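Long-range contacts in oligogalacturonate lyase (Yersinia enterocolitica subsp. enterocolitica, PDB 3PE7), which cleaves oligogalacturonates, fragments of pectin, by beta-elimination in the bacterial cytoplasm, and is built as a seven-bladed beta-propeller that binds manganese and calcium: residues Ile7-Asp12 with Leu26-Val31; Cys168-Val173 with Thr181-Glu186; Cys240-Trp245 with Val253-Leu258; His333-His338 with Thr381-Val386. All coordinates share one frame; numbering follows the deposited sequence.

Interaction 1: Ile7-Asp12 with Leu26-Val31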
loop_
_atom_site.group_PDB
_atom_site.type_symbol
_atom_site.label_atom_id
_atom_site.label_comp_id
_atom_site.label_asym_id
_atom_site.label_seq_id
_atom_site.Cartn_x
_atom_site.Cartn_y
_atom_site.Cartn_z
ATOM N N ILE A 7 21.071 -12.723 -7.660
ATOM C CA ILE A 7 22.055 -12.336 -6.650
ATOM C C ILE A 7 21.716 -13.001 -5.331
ATOM O O ILE A 7 20.546 -13.043 -4.946
ATOM C CB ILE A 7 22.146 -10.812 -6.428
ATOM C CG1 ILE A 7 20.762 -10.189 -6.309
ATOM C CG2 ILE A 7 22.949 -10.172 -7.538
ATOM C CD1 ILE A 7 20.790 -8.825 -5.701
ATOM N N PRO A 8 22.740 -13.543 -4.646
ATOM C CA PRO A 8 22.504 -14.148 -3.337
ATOM C C PRO A 8 22.473 -13.095 -2.236
ATOM O O PRO A 8 23.310 -12.185 -2.208
ATOM C CB PRO A 8 23.704 -15.079 -3.159
ATOM C CG PRO A 8 24.806 -14.445 -3.965
ATOM C CD PRO A 8 24.123 -13.744 -5.125
ATOM N N LEU A 9 21.504 -13.205 -1.336
ATOM C CA LEU A 9 21.438 -12.260 -0.235
ATOM C C LEU A 9 21.740 -12.952 1.076
ATOM O O LEU A 9 21.386 -14.115 1.259
ATOM C CB LEU A 9 20.063 -11.607 -0.172
ATOM C CG LEU A 9 19.605 -10.859 -1.423
ATOM C CD1 LEU A 9 18.251 -10.259 -1.138
ATOM C CD2 LEU A 9 20.599 -9.786 -1.815
ATOM N N THR A 10 22.361 -12.216 1.986
ATOM C CA THR A 10 22.543 -12.682 3.352
ATOM C C THR A 10 21.372 -12.225 4.215
ATOM O O THR A 10 20.917 -11.088 4.087
ATOM C CB THR A 10 23.862 -12.125 3.935
ATOM O OG1 THR A 10 24.967 -12.562 3.144
ATOM C CG2 THR A 10 24.065 -12.586 5.350
ATOM N N PHE A 11 20.855 -13.120 5.054
ATOM C CA PHE A 11 19.756 -12.804 5.958
ATOM C C PHE A 11 20.377 -12.674 7.340
ATOM O O PHE A 11 20.966 -13.644 7.864
ATOM C CB PHE A 11 18.722 -13.939 5.991
ATOM C CG PHE A 11 17.825 -14.025 4.774
ATOM C CD1 PHE A 11 16.788 -14.958 4.755
ATOM C CD2 PHE A 11 17.991 -13.173 3.675
ATOM C CE1 PHE A 11 15.939 -15.081 3.659
ATOM C CE2 PHE A 11 17.159 -13.271 2.568
ATOM C CZ PHE A 11 16.109 -14.225 2.549
ATOM N N ASP A 12 20.249 -11.503 7.949
ATOM C CA ASP A 12 20.893 -11.255 9.236
ATOM C C ASP A 12 19.870 -11.197 10.369
ATOM O O ASP A 12 19.025 -10.288 10.426
ATOM C CB ASP A 12 21.740 -9.983 9.177
ATOM C CG ASP A 12 22.915 -10.118 8.219
ATOM O OD1 ASP A 12 23.792 -10.955 8.489
ATOM O OD2 ASP A 12 22.971 -9.406 7.209
ATOM N N LEU A 26 16.606 -8.766 5.474
ATOM C CA LEU A 26 16.655 -9.586 4.259
ATOM C C LEU A 26 17.569 -9.024 3.177
ATOM O O LEU A 26 17.984 -9.754 2.278
ATOM C CB LEU A 26 15.249 -9.744 3.680
ATOM C CG LEU A 26 14.151 -10.328 4.575
ATOM C CD1 LEU A 26 12.833 -10.314 3.821
ATOM C CD2 LEU A 26 14.485 -11.744 5.017
ATOM N N THR A 27 17.853 -7.726 3.248
ATOM C CA THR A 27 18.586 -7.032 2.180
ATOM C C THR A 27 19.748 -6.230 2.779
ATOM O O THR A 27 19.697 -5.851 3.971
ATOM C CB THR A 27 17.646 -6.079 1.373
ATOM O OG1 THR A 27 17.082 -5.111 2.260
ATOM C CG2 THR A 27 16.516 -6.861 0.701
ATOM N N PRO A 28 20.802 -5.991 1.977
ATOM C CA PRO A 28 21.994 -5.320 2.493
ATOM C C PRO A 28 21.826 -3.796 2.534
ATOM O O PRO A 28 21.482 -3.203 1.507
ATOM C CB PRO A 28 23.087 -5.728 1.489
ATOM C CG PRO A 28 22.346 -5.928 0.184
ATOM C CD PRO A 28 20.973 -6.444 0.572
ATOM N N PRO A 29 22.083 -3.169 3.699
ATOM C CA PRO A 29 21.757 -1.752 3.868
ATOM C C PRO A 29 22.749 -0.796 3.198
ATOM O O PRO A 29 22.680 0.411 3.436
ATOM C CB PRO A 29 21.725 -1.578 5.394
ATOM C CG PRO A 29 22.645 -2.635 5.911
ATOM C CD PRO A 29 22.422 -3.807 4.987
ATOM N N ASP A 30 23.654 -1.327 2.379
ATOM C CA ASP A 30 24.426 -0.459 1.491
ATOM C C ASP A 30 23.764 -0.351 0.118
ATOM O O ASP A 30 24.300 0.321 -0.776
ATOM C CB ASP A 30 25.884 -0.933 1.350
ATOM C CG ASP A 30 26.003 -2.214 0.570
ATOM O OD1 ASP A 30 25.239 -3.174 0.830
ATOM O OD2 ASP A 30 26.852 -2.258 -0.346
ATOM N N VAL A 31 22.616 -1.011 -0.070
ATOM C CA VAL A 31 21.816 -0.862 -1.299
ATOM C C VAL A 31 20.376 -0.525 -0.889
ATOM O O VAL A 31 19.799 -1.223 -0.058
ATOM C CB VAL A 31 21.828 -2.157 -2.146
ATOM C CG1 VAL A 31 20.941 -2.005 -3.411
ATOM C CG2 VAL A 31 23.265 -2.531 -2.469
#
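Phe11 and Leu26, with Leu9 and Pro28 beside them, form an apolar contact between the link from strand 6-8 to strand 12-15 and the loop that leads from strand 22-25 to strand 33-34. No hydrogen bond joins the two segments. Leu26 sets its CD2 methyl over the middle of the Phe11 ring, 3.7 Å from the ring centroid and only 4° off the ring normal, a CH-pi contact in which all six ring carbons lie about equally far from the methyl. Leucine suits the place because its forked end offers one methyl to the ring. The contact lies at the seam of the beta-propeller's closure: strands 12-15 and 22-25 join strand 376-381 in one sheet, mixing both chain ends in a blade, whereas strand 6-8 belongs to the next sheet. Leu65 of that neighbouring sheet touches Leu9, Phe11 and Leu26. Leu9 CD1 comes to 3.5 Å from Leu26 O, while Leu9 CD2 meets Pro28 CD at 4.1 Å, the two side chains lying at about a right angle. The Thr27 side chain leaves its backbone away from the other segment, though CG2 still meets Leu9 CD1; its OG1 is hydrogen-bonded to Leu377 N.

Interaction 2: Cys168-Val173 with Thr181-Glu186; sequences CRLMRV and TVILQE
The guanidinium of Arg172 carries Thr181 OG1 over one face, 3.8 Å above the plane and offset toward the rim; that of Arg169 receives a water in its plane, at the edge. This water accepts from Arg169 NH1 at 2.8 Å and donates to Gln185 OE1 at 2.6 Å, tying together two long side chains that lie side by side with guanidinium and amide planes 49° apart. Arg169 NH2 also forms a salt bridge with Glu143, and Trp124 adds a cation-pi contact. Between these groups, which stand on opposite faces, runs the antiparallel hairpin of the two outer strands of a propeller blade, held by six backbone hydrogen bonds. A classic beta bulge interrupts its register: Ile183 and Leu184 both face Leu170, whose O accepts from Ile183 N at 2.8 Å while its N donates to Leu184 O. Ile183 CD1 lies 3.9 Å from Leu170 CD2 and 3.7 Å from Arg172 CB, using the aliphatic part of the arginine as an apolar surface. On the side of Arg169, Met171, bent at chi2, puts SD 3.6 Å from Val182 CG2. Arginine serves doubly here: its methylenes pack against branched side chains, while at Arg169 the charged end is met by an acid, an aromatic ring and a water, so its position is probably well fixed near the blade's outer edge.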
loop_
_atom_site.group_PDB
_atom_site.type_symbol
_atom_site.label_atom_id
_atom_site.label_comp_id
_atom_site.label_asym_id
_atom_site.label_seq_id
_atom_site.Cartn_x
_atom_site.Cartn_y
_atom_site.Cartn_z
ATOM N N CYS A 168 -10.467 14.792 -12.597
ATOM C CA CYS A 168 -10.036 13.427 -12.373
ATOM C C CYS A 168 -11.105 12.467 -12.844
ATOM O O CYS A 168 -12.295 12.708 -12.635
ATOM C CB CYS A 168 -9.828 13.192 -10.873
ATOM S SG CYS A 168 -8.563 14.234 -10.132
ATOM N N ARG A 169 -10.668 11.383 -13.453
ATOM C CA ARG A 169 -11.563 10.296 -13.791
ATOM C C ARG A 169 -11.103 8.979 -13.164
ATOM O O ARG A 169 -9.921 8.631 -13.164
ATOM C CB ARG A 169 -11.769 10.184 -15.313
ATOM C CG ARG A 169 -10.530 9.903 -16.131
ATOM C CD ARG A 169 -10.816 10.083 -17.631
ATOM N NE ARG A 169 -9.757 9.479 -18.433
ATOM C CZ ARG A 169 -9.765 9.356 -19.753
ATOM N NH1 ARG A 169 -10.786 9.829 -20.478
ATOM N NH2 ARG A 169 -8.736 8.775 -20.358
ATOM N N LEU A 170 -12.079 8.269 -12.611
ATOM C CA LEU A 170 -11.862 6.959 -12.021
ATOM C C LEU A 170 -12.071 5.969 -13.158
ATOM O O LEU A 170 -13.183 5.849 -13.689
ATOM C CB LEU A 170 -12.891 6.743 -10.907
ATOM C CG LEU A 170 -12.654 5.633 -9.879
ATOM C CD1 LEU A 170 -13.768 5.714 -8.828
ATOM C CD2 LEU A 170 -12.632 4.273 -10.513
ATOM N N MET A 171 -10.995 5.299 -13.549
ATOM C CA MET A 171 -10.998 4.415 -14.702
ATOM C C MET A 171 -11.104 2.972 -14.282
ATOM O O MET A 171 -10.556 2.576 -13.269
ATOM C CB MET A 171 -9.714 4.579 -15.522
ATOM C CG MET A 171 -9.524 5.973 -16.116
ATOM S SD MET A 171 -10.864 6.371 -17.243
ATOM C CE MET A 171 -10.705 5.051 -18.445
ATOM N N ARG A 172 -11.797 2.172 -15.078
ATOM C CA ARG A 172 -11.596 0.752 -14.940
ATOM C C ARG A 172 -11.086 0.165 -16.244
ATOM O O ARG A 172 -11.530 0.559 -17.346
ATOM C CB ARG A 172 -12.809 0.044 -14.347
ATOM C CG ARG A 172 -13.959 -0.096 -15.242
ATOM C CD ARG A 172 -14.770 -1.324 -14.830
ATOM N NE ARG A 172 -15.542 -1.805 -15.970
ATOM C CZ ARG A 172 -16.761 -1.382 -16.289
ATOM N NH1 ARG A 172 -17.382 -0.478 -15.541
ATOM N NH2 ARG A 172 -17.367 -1.884 -17.357
ATOM N N VAL A 173 -10.113 -0.727 -16.103
ATOM C CA VAL A 173 -9.387 -1.317 -17.217
ATOM C C VAL A 173 -9.599 -2.830 -17.228
ATOM O O VAL A 173 -9.466 -3.492 -16.196
ATOM C CB VAL A 173 -7.860 -0.989 -17.155
ATOM C CG1 VAL A 173 -7.069 -1.781 -18.195
ATOM C CG2 VAL A 173 -7.610 0.515 -17.346
ATOM N N THR A 181 -12.983 2.010 -19.313
ATOM C CA THR A 181 -14.275 2.657 -19.094
ATOM C C THR A 181 -14.188 3.682 -17.966
ATOM O O THR A 181 -13.598 3.412 -16.906
ATOM C CB THR A 181 -15.375 1.623 -18.704
ATOM O OG1 THR A 181 -15.319 0.509 -19.597
ATOM C CG2 THR A 181 -16.769 2.240 -18.758
ATOM N N VAL A 182 -14.783 4.848 -18.182
ATOM C CA VAL A 182 -14.864 5.851 -17.126
ATOM C C VAL A 182 -16.004 5.479 -16.195
ATOM O O VAL A 182 -17.163 5.337 -16.629
ATOM C CB VAL A 182 -15.065 7.296 -17.682
ATOM C CG1 VAL A 182 -15.185 8.304 -16.536
ATOM C CG2 VAL A 182 -13.934 7.676 -18.630
ATOM N N ILE A 183 -15.686 5.316 -14.911
ATOM C CA ILE A 183 -16.695 5.027 -13.896
ATOM C C ILE A 183 -17.258 6.349 -13.368
ATOM O O ILE A 183 -18.457 6.471 -13.102
ATOM C CB ILE A 183 -16.097 4.158 -12.729
ATOM C CG1 ILE A 183 -15.596 2.807 -13.248
ATOM C CG2 ILE A 183 -17.115 3.936 -11.620
ATOM C CD1 ILE A 183 -15.160 1.818 -12.118
ATOM N N LEU A 184 -16.378 7.342 -13.232
ATOM C CA LEU A 184 -16.710 8.626 -12.627
ATOM C C LEU A 184 -15.723 9.684 -13.099
ATOM O O LEU A 184 -14.528 9.409 -13.238
ATOM C CB LEU A 184 -16.653 8.531 -11.095
ATOM C CG LEU A 184 -16.863 9.786 -10.250
ATOM C CD1 LEU A 184 -18.296 10.333 -10.320
ATOM C CD2 LEU A 184 -16.457 9.511 -8.785
ATOM N N GLN A 185 -16.224 10.890 -13.349
ATOM C CA GLN A 185 -15.356 12.018 -13.700
ATOM C C GLN A 185 -15.899 13.278 -13.049
ATOM O O GLN A 185 -17.082 13.607 -13.213
ATOM C CB GLN A 185 -15.221 12.180 -15.221
ATOM C CG GLN A 185 -14.311 13.347 -15.639
ATOM C CD GLN A 185 -13.997 13.334 -17.118
ATOM O OE1 GLN A 185 -13.578 12.309 -17.668
ATOM N NE2 GLN A 185 -14.181 14.484 -17.773
ATOM N N GLU A 186 -15.041 13.944 -12.268
ATOM C CA GLU A 186 -15.400 15.141 -11.504
ATOM C C GLU A 186 -14.244 16.125 -11.470
ATOM O O GLU A 186 -13.086 15.724 -11.621
ATOM C CB GLU A 186 -15.769 14.787 -10.053
ATOM C CG GLU A 186 -17.026 13.931 -9.913
ATOM C CD GLU A 186 -17.376 13.600 -8.465
ATOM O OE1 GLU A 186 -16.450 13.484 -7.618
ATOM O OE2 GLU A 186 -18.586 13.437 -8.181
HETATM O O HOH W 1 -13.066 11.471 -20.067
#

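Interaction 3: Cys240-Trp245 with Val253-Leu258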
loop_
_atom_site.group_PDB
_atom_site.type_symbol
_atom_site.label_atom_id
_atom_site.label_comp_id
_atom_site.label_asym_id
_atom_site.label_seq_id
_atom_site.Cartn_x
_atom_site.Cartn_y
_atom_site.Cartn_z
ATOM N N CYS A 240 -10.812 11.456 8.895
ATOM C CA CYS A 240 -10.808 10.025 8.611
ATOM C C CYS A 240 -9.714 9.739 7.581
ATOM O O CYS A 240 -9.600 10.438 6.570
ATOM C CB CYS A 240 -12.163 9.577 8.063
ATOM S SG CYS A 240 -13.560 9.936 9.140
ATOM N N THR A 241 -8.908 8.709 7.818
ATOM C CA THR A 241 -7.757 8.476 6.962
ATOM C C THR A 241 -7.380 7.002 7.054
ATOM O O THR A 241 -8.021 6.247 7.825
ATOM C CB THR A 241 -6.567 9.399 7.385
ATOM O OG1 THR A 241 -5.499 9.288 6.432
ATOM C CG2 THR A 241 -6.090 9.071 8.791
ATOM N N HIS A 242 -6.361 6.608 6.277
ATOM C CA HIS A 242 -5.781 5.260 6.342
ATOM C C HIS A 242 -6.768 4.164 5.977
ATOM O O HIS A 242 -6.630 3.025 6.438
ATOM C CB HIS A 242 -5.189 4.980 7.735
ATOM C CG HIS A 242 -4.108 5.939 8.136
ATOM N ND1 HIS A 242 -3.442 5.849 9.340
ATOM C CD2 HIS A 242 -3.566 6.997 7.484
ATOM C CE1 HIS A 242 -2.568 6.836 9.431
ATOM N NE2 HIS A 242 -2.614 7.540 8.310
ATOM N N GLU A 243 -7.751 4.503 5.141
ATOM C CA GLU A 243 -8.785 3.521 4.794
ATOM C C GLU A 243 -8.205 2.365 3.974
ATOM O O GLU A 243 -7.300 2.542 3.147
ATOM C CB GLU A 243 -9.996 4.170 4.082
ATOM C CG GLU A 243 -9.774 4.546 2.603
ATOM C CD GLU A 243 -8.995 5.843 2.418
ATOM O OE1 GLU A 243 -8.770 6.576 3.423
ATOM O OE2 GLU A 243 -8.599 6.129 1.254
ATOM N N PHE A 244 -8.705 1.167 4.252
ATOM C CA PHE A 244 -8.343 -0.015 3.481
ATOM C C PHE A 244 -9.456 -1.055 3.601
ATOM O O PHE A 244 -10.243 -1.024 4.556
ATOM C CB PHE A 244 -6.987 -0.617 3.903
ATOM C CG PHE A 244 -6.974 -1.225 5.282
ATOM C CD1 PHE A 244 -7.081 -2.617 5.450
ATOM C CD2 PHE A 244 -6.850 -0.422 6.414
ATOM C CE1 PHE A 244 -7.057 -3.186 6.737
ATOM C CE2 PHE A 244 -6.809 -0.970 7.690
ATOM C CZ PHE A 244 -6.912 -2.363 7.857
ATOM N N TRP A 245 -9.538 -1.941 2.613
ATOM C CA TRP A 245 -10.413 -3.105 2.692
ATOM C C TRP A 245 -9.751 -4.203 3.518
ATOM O O TRP A 245 -8.600 -4.569 3.262
ATOM C CB TRP A 245 -10.689 -3.690 1.296
ATOM C CG TRP A 245 -11.644 -2.874 0.431
ATOM C CD1 TRP A 245 -11.333 -2.221 -0.747
ATOM C CD2 TRP A 245 -13.027 -2.631 0.673
ATOM N NE1 TRP A 245 -12.460 -1.602 -1.254
ATOM C CE2 TRP A 245 -13.505 -1.822 -0.391
ATOM C CE3 TRP A 245 -13.918 -3.026 1.682
ATOM C CZ2 TRP A 245 -14.841 -1.415 -0.480
ATOM C CZ3 TRP A 245 -15.256 -2.617 1.600
ATOM C CH2 TRP A 245 -15.697 -1.804 0.530
ATOM N N VAL A 253 -11.978 -0.555 6.754
ATOM C CA VAL A 253 -11.399 -0.140 8.039
ATOM C C VAL A 253 -10.709 1.197 7.821
ATOM O O VAL A 253 -10.191 1.460 6.742
ATOM C CB VAL A 253 -10.417 -1.217 8.577
ATOM C CG1 VAL A 253 -9.623 -0.740 9.814
ATOM C CG2 VAL A 253 -11.180 -2.512 8.900
ATOM N N TYR A 254 -10.730 2.046 8.844
ATOM C CA TYR A 254 -10.081 3.354 8.747
ATOM C C TYR A 254 -9.753 3.889 10.128
ATOM O O TYR A 254 -10.152 3.322 11.148
ATOM C CB TYR A 254 -10.967 4.361 7.975
ATOM C CG TYR A 254 -12.291 4.659 8.651
ATOM C CD1 TYR A 254 -13.410 3.827 8.448
ATOM C CD2 TYR A 254 -12.427 5.768 9.500
ATOM C CE1 TYR A 254 -14.637 4.107 9.085
ATOM C CE2 TYR A 254 -13.640 6.052 10.126
ATOM C CZ TYR A 254 -14.735 5.222 9.911
ATOM O OH TYR A 254 -15.924 5.518 10.568
ATOM N N VAL A 255 -9.037 5.009 10.143
ATOM C CA VAL A 255 -8.622 5.645 11.383
ATOM C C VAL A 255 -9.360 6.977 11.520
ATOM O O VAL A 255 -9.490 7.728 10.537
ATOM C CB VAL A 255 -7.106 5.856 11.407
ATOM C CG1 VAL A 255 -6.674 6.706 12.609
ATOM C CG2 VAL A 255 -6.412 4.518 11.471
ATOM N N SER A 256 -9.849 7.248 12.722
ATOM C CA SER A 256 -10.606 8.463 12.996
ATOM C C SER A 256 -9.971 9.251 14.147
ATOM O O SER A 256 -9.517 8.680 15.136
ATOM C CB SER A 256 -12.047 8.099 13.363
ATOM O OG SER A 256 -12.781 9.252 13.772
ATOM N N TYR A 257 -9.974 10.567 14.033
ATOM C CA TYR A 257 -9.590 11.398 15.173
ATOM C C TYR A 257 -10.305 12.744 15.113
ATOM O O TYR A 257 -10.849 13.110 14.075
ATOM C CB TYR A 257 -8.068 11.557 15.252
ATOM C CG TYR A 257 -7.406 12.172 14.030
ATOM C CD1 TYR A 257 -7.148 13.544 13.966
ATOM C CD2 TYR A 257 -7.002 11.371 12.951
ATOM C CE1 TYR A 257 -6.517 14.106 12.843
ATOM C CE2 TYR A 257 -6.374 11.929 11.831
ATOM C CZ TYR A 257 -6.136 13.289 11.788
ATOM O OH TYR A 257 -5.506 13.834 10.678
ATOM N N LEU A 258 -10.293 13.457 16.238
ATOM C CA LEU A 258 -11.030 14.714 16.380
ATOM C C LEU A 258 -10.073 15.839 16.700
ATOM O O LEU A 258 -9.119 15.652 17.455
ATOM C CB LEU A 258 -12.055 14.607 17.506
ATOM C CG LEU A 258 -13.199 13.609 17.373
ATOM C CD1 LEU A 258 -13.963 13.514 18.714
ATOM C CD2 LEU A 258 -14.122 14.022 16.224
#
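Phe244 and Val253 form the tight end of this hairpin: the side chains lie side by side, pointing the same way, with Val253 CG1 3.5 Å from Phe244 CE2 and Val253 CB over the ring face. Leu288, Met289 and Ser290 of the next blade also touch the ring. Reciprocal backbone hydrogen bonds join Phe244 to Val253 and Thr241 to Val255. Between these pairs the register slips at a beta bulge, where His242 takes a positive phi (62°) and Glu243 CA approaches Val253 O at 3.2 Å. Strand 238-245 begins the four-stranded sheet of one propeller blade, and at the bulge the His242 side chain lies about 8 Å from the bound manganese. Buried Val255 places CG2 3.9 Å from His242 ND1. Cys240 and Tyr254 make a second buried contact, SG lying oblique to the ring and 5.0 Å from its centroid. Glu243 turns its carboxylate to Arg217 and His192, and Tyr254 OH is hydrogen-bonded to Asn276 and Lys232, so these buried polar ends are satisfied. The packing is looser where Thr241 and Tyr257, both partly exposed, meet: Thr241 CG2 comes only to 4.2 Å from Tyr257 CE2, at the ring's edge. Past Tyr257, whose ring also meets Arg264 in a cation-pi contact, the strand ends at exposed Leu258.

Interaction 4: His333-His338 with Thr381-Val386; sequences HRVARH and TLPESV
Val335 and Leu382 mark one of the nearest backbone approaches, their CA atoms 6.4 Å apart, as the end of strand 331-337 passes a loop that enters a 3-10 segment at 384-386 without any hydrogen bond between the two. Val335 carries the apolar contact with its branches: CG1 reaches Pro383 CD at 3.8 Å and Val386 CG2 at 4.1 Å, while CG2 faces Leu382 CD2. The compact proline ring and beta-branched valines suit so short a span. Past them the His333 ring lies beneath Val386 CA, which stands 3.8 Å from its centroid and 14° off the normal in a CH-pi contact; His333 CE1 also comes to 3.2 Å from Ser385 O. At the ring's edge, in plane, a water links His333 ND1 (2.7 Å) to Ser385 OG (2.6 Å), and His333 NE2 is hydrogen-bonded to Thr331 OG1. With both ring nitrogens engaged and one face covered, the imidazole's rotation is probably fixed, and it joins the C-terminal turn to a blade edge by a water-mediated as well as an apolar contact.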
loop_
_atom_site.group_PDB
_atom_site.type_symbol
_atom_site.label_atom_id
_atom_site.label_comp_id
_atom_site.label_asym_id
_atom_site.label_seq_id
_atom_site.Cartn_x
_atom_site.Cartn_y
_atom_site.Cartn_z
ATOM N N HIS A 333 -0.203 -4.724 21.255
ATOM C CA HIS A 333 1.107 -5.348 21.461
ATOM C C HIS A 333 2.202 -4.566 20.770
ATOM O O HIS A 333 2.161 -4.359 19.560
ATOM C CB HIS A 333 1.079 -6.790 20.941
ATOM C CG HIS A 333 -0.015 -7.600 21.554
ATOM N ND1 HIS A 333 0.168 -8.345 22.700
ATOM C CD2 HIS A 333 -1.323 -7.716 21.229
ATOM C CE1 HIS A 333 -0.978 -8.908 23.038
ATOM N NE2 HIS A 333 -1.902 -8.533 22.170
ATOM N N ARG A 334 3.170 -4.104 21.557
ATOM C CA ARG A 334 4.331 -3.435 21.006
ATOM C C ARG A 334 5.317 -4.544 20.630
ATOM O O ARG A 334 5.988 -5.109 21.497
ATOM C CB ARG A 334 4.893 -2.476 22.051
ATOM C CG ARG A 334 5.957 -1.562 21.550
ATOM C CD ARG A 334 6.179 -0.444 22.549
ATOM N NE ARG A 334 7.008 -0.869 23.668
ATOM C CZ ARG A 334 7.395 -0.055 24.655
ATOM N NH1 ARG A 334 7.023 1.231 24.665
ATOM N NH2 ARG A 334 8.160 -0.523 25.637
ATOM N N VAL A 335 5.391 -4.881 19.342
ATOM C CA VAL A 335 6.034 -6.134 18.957
ATOM C C VAL A 335 7.518 -6.013 18.599
ATOM O O VAL A 335 8.313 -6.935 18.835
ATOM C CB VAL A 335 5.226 -6.881 17.860
ATOM C CG1 VAL A 335 3.838 -7.266 18.400
ATOM C CG2 VAL A 335 5.087 -6.048 16.613
ATOM N N ALA A 336 7.883 -4.863 18.047
ATOM C CA ALA A 336 9.266 -4.605 17.634
ATOM C C ALA A 336 9.417 -3.146 17.250
ATOM O O ALA A 336 8.437 -2.424 17.134
ATOM C CB ALA A 336 9.655 -5.497 16.471
ATOM N N ARG A 337 10.661 -2.723 17.075
ATOM C CA ARG A 337 10.964 -1.381 16.608
ATOM C C ARG A 337 11.092 -1.405 15.096
ATOM O O ARG A 337 11.751 -2.285 14.538
ATOM C CB ARG A 337 12.306 -0.918 17.191
ATOM C CG ARG A 337 12.378 -0.955 18.730
ATOM C CD ARG A 337 13.824 -0.674 19.215
ATOM N NE ARG A 337 14.209 0.720 18.953
ATOM C CZ ARG A 337 13.965 1.740 19.768
ATOM N NH1 ARG A 337 13.378 1.538 20.954
ATOM N NH2 ARG A 337 14.315 2.961 19.407
ATOM N N HIS A 338 10.479 -0.434 14.421
ATOM C CA HIS A 338 10.865 -0.190 13.025
ATOM C C HIS A 338 12.106 0.723 12.942
ATOM O O HIS A 338 12.976 0.527 12.071
ATOM C CB HIS A 338 9.678 0.331 12.178
ATOM C CG HIS A 338 9.181 1.692 12.566
ATOM N ND1 HIS A 338 7.938 1.907 13.117
ATOM C CD2 HIS A 338 9.747 2.913 12.432
ATOM C CE1 HIS A 338 7.775 3.200 13.349
ATOM N NE2 HIS A 338 8.863 3.833 12.934
ATOM N N THR A 381 9.251 -11.369 14.032
ATOM C CA THR A 381 8.438 -12.502 14.485
ATOM C C THR A 381 7.528 -12.077 15.601
ATOM O O THR A 381 7.973 -11.484 16.587
ATOM C CB THR A 381 9.340 -13.686 14.937
ATOM O OG1 THR A 381 10.129 -14.096 13.824
ATOM C CG2 THR A 381 8.472 -14.889 15.380
ATOM N N LEU A 382 6.232 -12.332 15.436
ATOM C CA LEU A 382 5.284 -11.936 16.461
ATOM C C LEU A 382 5.484 -12.798 17.717
ATOM O O LEU A 382 5.615 -14.020 17.611
ATOM C CB LEU A 382 3.845 -12.059 15.956
ATOM C CG LEU A 382 3.404 -11.217 14.738
ATOM C CD1 LEU A 382 1.893 -11.316 14.618
ATOM C CD2 LEU A 382 3.837 -9.759 14.817
ATOM N N PRO A 383 5.526 -12.155 18.899
ATOM C CA PRO A 383 5.617 -12.880 20.176
ATOM C C PRO A 383 4.389 -13.745 20.440
ATOM O O PRO A 383 3.283 -13.396 20.025
ATOM C CB PRO A 383 5.661 -11.751 21.212
ATOM C CG PRO A 383 4.953 -10.630 20.593
ATOM C CD PRO A 383 5.357 -10.705 19.117
ATOM N N GLU A 384 4.578 -14.863 21.142
ATOM C CA GLU A 384 3.467 -15.735 21.523
ATOM C C GLU A 384 2.374 -14.959 22.257
ATOM O O GLU A 384 1.192 -15.265 22.124
ATOM C CB GLU A 384 3.969 -16.908 22.393
ATOM C CG GLU A 384 4.835 -17.952 21.646
ATOM C CD GLU A 384 5.257 -19.134 22.539
ATOM O OE1 GLU A 384 4.809 -19.201 23.708
ATOM O OE2 GLU A 384 6.033 -20.003 22.069
ATOM N N SER A 385 2.779 -13.929 22.994
ATOM C CA SER A 385 1.866 -13.100 23.784
ATOM C C SER A 385 0.759 -12.391 22.981
ATOM O O SER A 385 -0.258 -11.976 23.547
ATOM C CB SER A 385 2.652 -12.094 24.630
ATOM O OG SER A 385 3.502 -11.272 23.842
ATOM N N VAL A 386 0.940 -12.267 21.665
ATOM C CA VAL A 386 -0.106 -11.694 20.818
ATOM C C VAL A 386 -1.408 -12.490 20.929
ATOM O O VAL A 386 -2.492 -11.917 20.904
ATOM C CB VAL A 386 0.346 -11.569 19.322
ATOM C CG1 VAL A 386 -0.832 -11.332 18.395
ATOM C CG2 VAL A 386 1.356 -10.452 19.174
HETATM O O HOH W 2 2.664 -8.856 23.630
#

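How the interactions relate
Interactions 1 and 4 lie at the two flanks of the blade that closes the propeller, where strands 12-15 and 22-25 from the start of the chain pair with strand 376-381 from its end; their centres are 23 Å apart. Interactions 2 and 3 are hairpins within other blades, 24 Å apart between centres: the first joins a blade's outer two strands, the second its inner two. Interactions 1 and 2 lie on opposite sides of the chain's centre, their own centres 41 Å apart. Interaction 3 comes near the manganese, held by His287, Gln350, His353 and His355, whereas interaction 1 brings Leu9 to about 8 Å, side chain to side chain, from Met1 of a calcium site.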